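Local coordinates for protein gamma-glutamyltransferase 1 Threonine peptidase. MEROPS family T03 (Pseudomonas nitroreducens, PDB 7D9W) that probably catalyses transfer or hydrolysis of gamma-glutamyl groups, as an N-terminal nucleophile (Ntn) threonine peptidase of the gamma-glutamyltransferase family, at residues 89-94 / 245-250. Numbering follows the deposited sequence.
Sequences YFLDYR and YQAKWR. With DON (6-diazenyl-5-oxo-L-norleucine), chain E.
Leu91 lays its CD1 methyl over one face of the Trp249 indole, a CH-pi contact 3.8 Å from the centroid of the five-membered ring. With CG of Leu91 anti to the backbone N (chi1 -179°) and chi2 near 60°, CD1 comes over the indole and within touch of Ala247 CB. Tyr89 CB packs on Trp249 CZ3, and Tyr93 CB meets Ala247 CB. Helix 130-141 covers this apolar face, Ala137 touching Leu91. Strands 87-93 and 248-257 run antiparallel in the middle of the four-stranded sheet. Asp92 and Lys248 form a hydrogen-bonded pair, with Asp92 N to Lys248 O at 2.7 Å and Lys248 N to Asp92 O at 2.8 Å. A water bridges Phe90 N and Arg250 O. On the face opposite Leu91, Arg250 grips Asp92 side-on in a salt bridge: NE and NH2 of Arg250 both donate to OD2 of Asp92, each at 2.9 Å, and OD2 sits in the guanidinium plane. NE uses the anti lone pair of OD2, whereas NH2 comes from above the carboxylate plane. Asp92 OD1 accepts from Arg94 N at 2.9 Å, closing an Asx turn, and forms a salt bridge with Arg69 of the partner chain. Replacing Asp92 with an alanine removes both oxygens, which would probably leave Arg250 and that Arg69 without their shared anion and Arg94 N without its Asx-turn acceptor. Tyr245 OH donates to Arg94 O at 2.7 Å from above the carbonyl plane. The Arg94 guanidinium, salt-bridged to Glu40 and Asp43 of the partner chain, reaches DON O with NH1 through a weak bond. The bonds to Arg94 N and O suggest that Asp92 and Tyr245 help to position the backbone of an arginine that touches the inhibitor's carboxylate at the chain interface.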
loop_
_atom_site.group_PDB
_atom_site.type_symbol
_atom_site.label_atom_id
_atom_site.label_comp_id
_atom_site.label_asym_id
_atom_site.label_seq_id
_atom_site.Cartn_x
_atom_site.Cartn_y
_atom_site.Cartn_z
ATOM N N TYR A 89 -8.130 14.286 5.567
ATOM C CA TYR A 89 -8.674 14.022 4.244
ATOM C C TYR A 89 -8.154 12.684 3.744
ATOM O O TYR A 89 -7.122 12.185 4.200
ATOM C CB TYR A 89 -8.310 15.124 3.244
ATOM C CG TYR A 89 -8.720 16.502 3.693
ATOM C CD1 TYR A 89 -7.873 17.293 4.457
ATOM C CD2 TYR A 89 -9.969 17.006 3.365
ATOM C CE1 TYR A 89 -8.258 18.555 4.874
ATOM C CE2 TYR A 89 -10.361 18.260 3.775
ATOM C CZ TYR A 89 -9.504 19.030 4.530
ATOM O OH TYR A 89 -9.907 20.280 4.934
ATOM N N PHE A 90 -8.876 12.104 2.790
ATOM C CA PHE A 90 -8.455 10.850 2.185
ATOM C C PHE A 90 -8.760 10.892 0.698
ATOM O O PHE A 90 -9.882 11.222 0.305
ATOM C CB PHE A 90 -9.158 9.650 2.820
ATOM C CG PHE A 90 -8.700 8.337 2.266
ATOM C CD1 PHE A 90 -7.529 7.759 2.718
ATOM C CD2 PHE A 90 -9.421 7.696 1.276
ATOM C CE1 PHE A 90 -7.088 6.560 2.206
ATOM C CE2 PHE A 90 -8.988 6.489 0.759
ATOM C CZ PHE A 90 -7.819 5.920 1.226
ATOM N N LEU A 91 -7.776 10.535 -0.124
ATOM C CA LEU A 91 -7.939 10.528 -1.574
ATOM C C LEU A 91 -7.729 9.114 -2.100
ATOM O O LEU A 91 -6.677 8.508 -1.872
ATOM C CB LEU A 91 -6.969 11.502 -2.244
ATOM C CG LEU A 91 -7.102 11.564 -3.766
ATOM C CD1 LEU A 91 -8.504 11.997 -4.159
ATOM C CD2 LEU A 91 -6.071 12.518 -4.361
ATOM N N ASP A 92 -8.719 8.611 -2.825
ATOM C CA ASP A 92 -8.729 7.259 -3.378
ATOM C C ASP A 92 -8.474 7.361 -4.877
ATOM O O ASP A 92 -9.353 7.782 -5.632
ATOM C CB ASP A 92 -10.074 6.604 -3.055
ATOM C CG ASP A 92 -10.341 5.313 -3.828
ATOM O OD1 ASP A 92 -9.629 4.975 -4.798
ATOM O OD2 ASP A 92 -11.321 4.630 -3.460
ATOM N N TYR A 93 -7.274 6.976 -5.305
ATOM C CA TYR A 93 -6.943 6.871 -6.723
ATOM C C TYR A 93 -6.550 5.439 -7.061
ATOM O O TYR A 93 -5.604 5.178 -7.805
ATOM C CB TYR A 93 -5.879 7.893 -7.115
ATOM C CG TYR A 93 -4.555 7.862 -6.384
ATOM C CD1 TYR A 93 -4.353 8.603 -5.224
ATOM C CD2 TYR A 93 -3.489 7.141 -6.891
ATOM C CE1 TYR A 93 -3.127 8.597 -4.576
ATOM C CE2 TYR A 93 -2.265 7.134 -6.261
ATOM C CZ TYR A 93 -2.088 7.860 -5.105
ATOM O OH TYR A 93 -0.859 7.837 -4.485
ATOM N N ARG A 94 -7.306 4.500 -6.495
ATOM C CA ARG A 94 -7.228 3.087 -6.829
ATOM C C ARG A 94 -7.730 2.837 -8.245
ATOM O O ARG A 94 -8.654 3.492 -8.721
ATOM C CB ARG A 94 -8.073 2.299 -5.826
ATOM C CG ARG A 94 -8.108 0.799 -6.008
ATOM C CD ARG A 94 -6.841 0.157 -5.506
ATOM N NE ARG A 94 -7.048 -1.227 -5.092
ATOM C CZ ARG A 94 -6.062 -2.071 -4.811
ATOM N NH1 ARG A 94 -4.800 -1.678 -4.912
ATOM N NH2 ARG A 94 -6.333 -3.313 -4.437
ATOM N N TYR A 245 -12.377 7.645 -15.844
ATOM C CA TYR A 245 -11.729 7.468 -14.554
ATOM C C TYR A 245 -11.832 8.740 -13.715
ATOM O O TYR A 245 -11.595 9.847 -14.205
ATOM C CB TYR A 245 -10.259 7.095 -14.686
ATOM C CG TYR A 245 -9.710 6.823 -13.305
ATOM C CD1 TYR A 245 -9.944 5.606 -12.679
ATOM C CD2 TYR A 245 -9.047 7.811 -12.589
ATOM C CE1 TYR A 245 -9.488 5.362 -11.405
ATOM C CE2 TYR A 245 -8.591 7.577 -11.312
ATOM C CZ TYR A 245 -8.819 6.350 -10.722
ATOM O OH TYR A 245 -8.373 6.102 -9.448
ATOM N N GLN A 246 -12.168 8.575 -12.435
ATOM C CA GLN A 246 -12.087 9.661 -11.470
ATOM C C GLN A 246 -11.488 9.154 -10.165
ATOM O O GLN A 246 -11.849 8.076 -9.688
ATOM C CB GLN A 246 -13.461 10.280 -11.177
ATOM C CG GLN A 246 -14.156 10.873 -12.393
ATOM C CD GLN A 246 -13.431 12.086 -12.962
ATOM O OE1 GLN A 246 -13.103 13.029 -12.239
ATOM N NE2 GLN A 246 -13.188 12.067 -14.267
ATOM N N ALA A 247 -10.573 9.927 -9.592
ATOM C CA ALA A 247 -10.216 9.703 -8.199
ATOM C C ALA A 247 -11.381 10.148 -7.318
ATOM O O ALA A 247 -12.223 10.951 -7.724
ATOM C CB ALA A 247 -8.941 10.454 -7.833
ATOM N N LYS A 248 -11.436 9.608 -6.100
ATOM C CA LYS A 248 -12.557 9.850 -5.198
ATOM C C LYS A 248 -12.044 10.295 -3.837
ATOM O O LYS A 248 -11.264 9.579 -3.200
ATOM C CB LYS A 248 -13.417 8.588 -5.056
ATOM C CG LYS A 248 -14.161 8.205 -6.336
ATOM C CD LYS A 248 -15.232 7.151 -6.081
ATOM C CE LYS A 248 -16.266 7.123 -7.198
ATOM N NZ LYS A 248 -17.519 6.439 -6.761
ATOM N N TRP A 249 -12.478 11.473 -3.394
ATOM C CA TRP A 249 -12.279 11.866 -2.005
ATOM C C TRP A 249 -13.273 11.114 -1.128
ATOM O O TRP A 249 -14.435 10.928 -1.506
ATOM C CB TRP A 249 -12.464 13.373 -1.823
ATOM C CG TRP A 249 -11.459 14.222 -2.544
ATOM C CD1 TRP A 249 -11.601 14.783 -3.779
ATOM C CD2 TRP A 249 -10.166 14.626 -2.067
ATOM N NE1 TRP A 249 -10.479 15.502 -4.104
ATOM C CE2 TRP A 249 -9.585 15.426 -3.069
ATOM C CE3 TRP A 249 -9.447 14.389 -0.889
ATOM C CZ2 TRP A 249 -8.317 15.985 -2.937
ATOM C CZ3 TRP A 249 -8.183 14.947 -0.760
ATOM C CH2 TRP A 249 -7.633 15.733 -1.780
ATOM N N ARG A 250 -12.813 10.677 0.044
ATOM C CA ARG A 250 -13.659 9.948 0.975
ATOM C C ARG A 250 -13.372 10.400 2.399
ATOM O O ARG A 250 -12.310 10.951 2.697
ATOM C CB ARG A 250 -13.429 8.436 0.890
ATOM C CG ARG A 250 -13.552 7.856 -0.496
ATOM C CD ARG A 250 -13.429 6.365 -0.401
ATOM N NE ARG A 250 -13.351 5.670 -1.680
ATOM C CZ ARG A 250 -14.406 5.255 -2.375
ATOM N NH1 ARG A 250 -15.635 5.495 -1.940
ATOM N NH2 ARG A 250 -14.230 4.607 -3.515
HETATM O O DON E . -3.664 -3.075 -2.761
HETATM C C DON E . -3.018 -3.986 -2.249
HETATM O OXT DON E . -3.367 -4.385 -0.994
HETATM C CA DON E . -1.826 -4.706 -2.873
HETATM N N DON E . -1.921 -4.756 -4.310
HETATM C CB DON E . -0.577 -3.995 -2.336
HETATM C C1E DON E . 0.646 -4.194 -3.190
HETATM C C1D DON E . 1.869 -3.838 -2.398
HETATM O O1J DON E . 2.156 -4.359 -1.308
HETATM O O HOH W 1 -11.435 13.493 2.236
#